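Local coordinates for glycoside hydrolase family protein (PDB 6Q2F) that probably hydrolyses terminal alpha-L-rhamnose residues from rhamnosylated glycosides, as a bacterial alpha-L-rhamnosidase of the glycoside hydrolases, at residues Ala811-Ala823 and Val857-Ala871. Residues are numbered along the deposited sequence; the frame is centred on the assembly and turned at random.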
loop_
_atom_site.group_PDB
_atom_site.type_symbol
_atom_site.label_atom_id
_atom_site.label_comp_id
_atom_site.label_asym_id
_atom_site.label_seq_id
_atom_site.Cartn_x
_atom_site.Cartn_y
_atom_site.Cartn_z
ATOM N N ALA A 811 19.834 3.942 -25.332
ATOM C CA ALA A 811 21.090 3.206 -25.260
ATOM C C ALA A 811 20.834 1.705 -25.136
ATOM O O ALA A 811 21.551 0.891 -25.734
ATOM C CB ALA A 811 21.933 3.713 -24.088
ATOM N N LEU A 812 19.806 1.315 -24.379
ATOM C CA LEU A 812 19.493 -0.104 -24.269
ATOM C C LEU A 812 18.993 -0.655 -25.599
ATOM O O LEU A 812 19.415 -1.735 -26.024
ATOM C CB LEU A 812 18.464 -0.334 -23.166
ATOM C CG LEU A 812 18.924 -0.028 -21.738
ATOM C CD1 LEU A 812 17.734 -0.020 -20.793
ATOM C CD2 LEU A 812 19.955 -1.053 -21.284
ATOM N N VAL A 813 18.090 0.076 -26.261
ATOM C CA VAL A 813 17.645 -0.285 -27.608
ATOM C C VAL A 813 18.844 -0.468 -28.532
ATOM O O VAL A 813 19.040 -1.540 -29.117
ATOM C CB VAL A 813 16.664 0.770 -28.160
ATOM C CG1 VAL A 813 16.340 0.479 -29.612
ATOM C CG2 VAL A 813 15.379 0.794 -27.345
ATOM N N VAL A 814 19.679 0.575 -28.661
ATOM C CA VAL A 814 20.835 0.491 -29.562
ATOM C C VAL A 814 21.755 -0.662 -29.157
ATOM O O VAL A 814 22.396 -1.296 -30.005
ATOM C CB VAL A 814 21.569 1.844 -29.611
ATOM C CG1 VAL A 814 22.915 1.729 -30.337
ATOM C CG2 VAL A 814 20.691 2.872 -30.352
ATOM N N GLY A 815 21.802 -0.983 -27.857
ATOM C CA GLY A 815 22.596 -2.104 -27.381
ATOM C C GLY A 815 21.962 -3.472 -27.601
ATOM O O GLY A 815 22.589 -4.481 -27.262
ATOM N N GLY A 816 20.735 -3.523 -28.119
ATOM C CA GLY A 816 20.123 -4.780 -28.535
ATOM C C GLY A 816 18.739 -5.079 -27.977
ATOM O O GLY A 816 18.155 -6.114 -28.306
ATOM N N ALA A 817 18.196 -4.198 -27.136
ATOM C CA ALA A 817 16.936 -4.481 -26.464
ATOM C C ALA A 817 15.739 -4.058 -27.309
ATOM O O ALA A 817 15.837 -3.234 -28.218
ATOM C CB ALA A 817 16.871 -3.781 -25.105
ATOM N N THR A 818 14.588 -4.614 -26.960
ATOM C CA THR A 818 13.314 -4.288 -27.587
ATOM C C THR A 818 12.479 -3.420 -26.657
ATOM O O THR A 818 12.378 -3.703 -25.456
ATOM C CB THR A 818 12.548 -5.568 -27.939
ATOM O OG1 THR A 818 13.403 -6.425 -28.705
ATOM C CG2 THR A 818 11.289 -5.253 -28.731
ATOM N N VAL A 819 11.887 -2.368 -27.214
ATOM C CA VAL A 819 10.957 -1.502 -26.500
ATOM C C VAL A 819 9.624 -1.546 -27.226
ATOM O O VAL A 819 9.573 -1.421 -28.455
ATOM C CB VAL A 819 11.455 -0.045 -26.404
ATOM C CG1 VAL A 819 10.313 0.886 -25.992
ATOM C CG2 VAL A 819 12.596 0.061 -25.444
ATOM N N VAL A 820 8.552 -1.755 -26.467
ATOM C CA VAL A 820 7.189 -1.710 -26.982
ATOM C C VAL A 820 6.524 -0.473 -26.404
ATOM O O VAL A 820 6.375 -0.355 -25.179
ATOM C CB VAL A 820 6.405 -2.973 -26.608
ATOM C CG1 VAL A 820 4.966 -2.891 -27.141
ATOM C CG2 VAL A 820 7.139 -4.193 -27.113
ATOM N N GLY A 821 6.114 0.433 -27.274
ATOM C CA GLY A 821 5.433 1.628 -26.826
ATOM C C GLY A 821 5.480 2.706 -27.875
ATOM O O GLY A 821 6.271 2.672 -28.815
ATOM N N LYS A 822 4.624 3.700 -27.688
ATOM C CA LYS A 822 4.576 4.830 -28.592
ATOM C C LYS A 822 5.473 5.952 -28.083
ATOM O O LYS A 822 5.801 6.039 -26.889
ATOM C CB LYS A 822 3.135 5.307 -28.777
ATOM C CG LYS A 822 2.333 4.336 -29.645
ATOM C CD LYS A 822 0.855 4.675 -29.744
ATOM C CE LYS A 822 0.149 3.667 -30.648
ATOM N NZ LYS A 822 -1.340 3.792 -30.608
ATOM N N ALA A 823 5.896 6.793 -29.021
ATOM C CA ALA A 823 6.854 7.840 -28.713
ATOM C C ALA A 823 6.305 8.774 -27.635
ATOM O O ALA A 823 5.136 9.173 -27.697
ATOM C CB ALA A 823 7.187 8.633 -29.982
ATOM N N VAL A 857 16.592 -0.519 -34.645
ATOM C CA VAL A 857 17.233 0.683 -34.128
ATOM C C VAL A 857 18.519 0.217 -33.467
ATOM O O VAL A 857 18.474 -0.402 -32.392
ATOM C CB VAL A 857 16.341 1.426 -33.117
ATOM C CG1 VAL A 857 16.985 2.748 -32.663
ATOM C CG2 VAL A 857 14.934 1.638 -33.688
ATOM N N GLY A 858 19.656 0.513 -34.092
ATOM C CA GLY A 858 20.884 -0.099 -33.633
ATOM C C GLY A 858 20.747 -1.601 -33.712
ATOM O O GLY A 858 20.203 -2.146 -34.677
ATOM N N LYS A 859 21.216 -2.295 -32.683
ATOM C CA LYS A 859 21.036 -3.738 -32.675
ATOM C C LYS A 859 19.689 -4.165 -32.097
ATOM O O LYS A 859 19.426 -5.366 -32.029
ATOM C CB LYS A 859 22.174 -4.408 -31.899
ATOM C CG LYS A 859 23.558 -3.930 -32.340
ATOM C CD LYS A 859 24.626 -4.951 -31.981
ATOM C CE LYS A 859 25.788 -4.316 -31.236
ATOM N NZ LYS A 859 27.090 -4.574 -31.910
ATOM N N GLY A 860 18.830 -3.224 -31.700
ATOM C CA GLY A 860 17.580 -3.532 -31.046
ATOM C C GLY A 860 16.364 -3.195 -31.885
ATOM O O GLY A 860 16.422 -3.109 -33.121
ATOM N N ARG A 861 15.244 -2.967 -31.200
ATOM C CA ARG A 861 13.969 -2.889 -31.896
ATOM C C ARG A 861 12.969 -2.098 -31.072
ATOM O O ARG A 861 12.897 -2.254 -29.856
ATOM C CB ARG A 861 13.452 -4.302 -32.182
ATOM C CG ARG A 861 12.107 -4.381 -32.857
ATOM C CD ARG A 861 11.749 -5.838 -33.063
ATOM N NE ARG A 861 10.578 -6.015 -33.913
ATOM C CZ ARG A 861 10.037 -7.199 -34.176
ATOM N NH1 ARG A 861 10.571 -8.293 -33.649
ATOM N NH2 ARG A 861 8.963 -7.284 -34.947
ATOM N N VAL A 862 12.197 -1.256 -31.742
ATOM C CA VAL A 862 11.163 -0.441 -31.118
ATOM C C VAL A 862 9.868 -0.725 -31.860
ATOM O O VAL A 862 9.752 -0.419 -33.055
ATOM C CB VAL A 862 11.489 1.060 -31.165
ATOM C CG1 VAL A 862 10.316 1.879 -30.606
ATOM C CG2 VAL A 862 12.776 1.359 -30.410
ATOM N N ILE A 863 8.896 -1.298 -31.158
ATOM C CA ILE A 863 7.578 -1.593 -31.708
ATOM C C ILE A 863 6.613 -0.533 -31.177
ATOM O O ILE A 863 6.307 -0.499 -29.981
ATOM C CB ILE A 863 7.125 -3.010 -31.340
ATOM C CG1 ILE A 863 8.191 -4.018 -31.767
ATOM C CG2 ILE A 863 5.790 -3.330 -31.987
ATOM C CD1 ILE A 863 7.836 -5.465 -31.436
ATOM N N ALA A 864 6.136 0.341 -32.064
ATOM C CA ALA A 864 5.316 1.489 -31.678
ATOM C C ALA A 864 3.867 1.040 -31.505
ATOM O O ALA A 864 2.971 1.354 -32.284
ATOM C CB ALA A 864 5.448 2.612 -32.705
ATOM N N SER A 865 3.661 0.293 -30.433
ATOM C CA SER A 865 2.383 -0.329 -30.145
ATOM C C SER A 865 2.094 -0.187 -28.662
ATOM O O SER A 865 3.002 0.002 -27.846
ATOM C CB SER A 865 2.394 -1.813 -30.554
ATOM O OG SER A 865 1.214 -2.473 -30.180
ATOM N N GLN A 866 0.806 -0.256 -28.325
ATOM C CA GLN A 866 0.346 -0.360 -26.946
ATOM C C GLN A 866 -0.419 -1.670 -26.747
ATOM O O GLN A 866 -1.280 -1.782 -25.872
ATOM C CB GLN A 866 -0.512 0.847 -26.564
ATOM C CG GLN A 866 0.155 2.228 -26.821
ATOM C CD GLN A 866 1.359 2.527 -25.905
ATOM O OE1 GLN A 866 2.195 3.384 -26.217
ATOM N NE2 GLN A 866 1.443 1.831 -24.777
ATOM N N ASP A 867 -0.097 -2.671 -27.567
ATOM C CA ASP A 867 -0.665 -4.017 -27.513
ATOM C C ASP A 867 0.481 -4.971 -27.180
ATOM O O ASP A 867 1.187 -5.442 -28.073
ATOM C CB ASP A 867 -1.329 -4.364 -28.856
ATOM C CG ASP A 867 -2.064 -5.694 -28.824
ATOM O OD1 ASP A 867 -1.684 -6.567 -28.019
ATOM O OD2 ASP A 867 -3.023 -5.861 -29.602
ATOM N N ILE A 868 0.657 -5.276 -25.894
ATOM C CA ILE A 868 1.890 -5.935 -25.469
ATOM C C ILE A 868 1.942 -7.371 -25.980
ATOM O O ILE A 868 3.000 -7.863 -26.383
ATOM C CB ILE A 868 2.049 -5.863 -23.936
ATOM C CG1 ILE A 868 3.332 -6.564 -23.490
ATOM C CG2 ILE A 868 0.844 -6.486 -23.219
ATOM C CD1 ILE A 868 4.578 -6.015 -24.117
ATOM N N GLU A 869 0.813 -8.069 -25.980
ATOM C CA GLU A 869 0.866 -9.470 -26.379
ATOM C C GLU A 869 1.010 -9.619 -27.888
ATOM O O GLU A 869 1.623 -10.582 -28.365
ATOM C CB GLU A 869 -0.366 -10.206 -25.863
ATOM C CG GLU A 869 -0.438 -10.197 -24.346
ATOM C CD GLU A 869 -1.018 -11.481 -23.796
ATOM O OE1 GLU A 869 -1.480 -12.300 -24.605
ATOM O OE2 GLU A 869 -0.986 -11.679 -22.565
ATOM N N SER A 870 0.477 -8.673 -28.654
ATOM C CA SER A 870 0.683 -8.732 -30.092
ATOM C C SER A 870 2.118 -8.359 -30.453
ATOM O O SER A 870 2.659 -8.858 -31.445
ATOM C CB SER A 870 -0.332 -7.835 -30.795
ATOM O OG SER A 870 0.120 -7.479 -32.078
ATOM N N ALA A 871 2.766 -7.524 -29.643
ATOM C CA ALA A 871 4.172 -7.241 -29.894
ATOM C C ALA A 871 5.040 -8.434 -29.514
ATOM O O ALA A 871 5.985 -8.775 -30.237
ATOM C CB ALA A 871 4.603 -5.989 -29.137
#
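Ile863 O accepts Gly821 N across the contact at 2.9 Å and, weakly, Ser865 N two residues on, closing the strand pairing and holding the inverse gamma turn centred on Ala864. Upstream, Val819 bonds through both its N, to Arg861 O, and its O, which receives Ile863 N at 2.8 Å, while Arg861 N reaches Ala817 O; strands 818-820 and 860-863 thus run parallel, 6° apart. Beyond the strand, Gln866 doubles back, its chain bent at chi2 (-68°), and OE1 takes Lys822 N at 2.9 Å from above the amide plane, while NE2 bonds Tyr793 OH and Leu794 O. With an alanine in place of this glutamine, Lys822 N is likely to be left without its acceptor, and Tyr793 OH and Leu794 O without their NE2 donor. On one face, Val820 straddles Ala871 of the following helix, CG1 and CG2 each 3.7 Å from its CB; on the other, chi1 of 173° turns CG1 of Val813 away from its own N and against Val857 CB at 3.6 Å and Val862 CG2. Arg861 NE forms a salt bridge with Asp854, with Ile863 CD1 over one guanidinium face. Gly816 closes helix 803-814 in a Schellman motif, and Val814 O receives Lys859 N at 3.1 Å. Parallel neighbours in a mixed sheet, with helix 838-848 and antiparallel strand 854-857 in the connection, illustrate the beta-alpha-beta crossover.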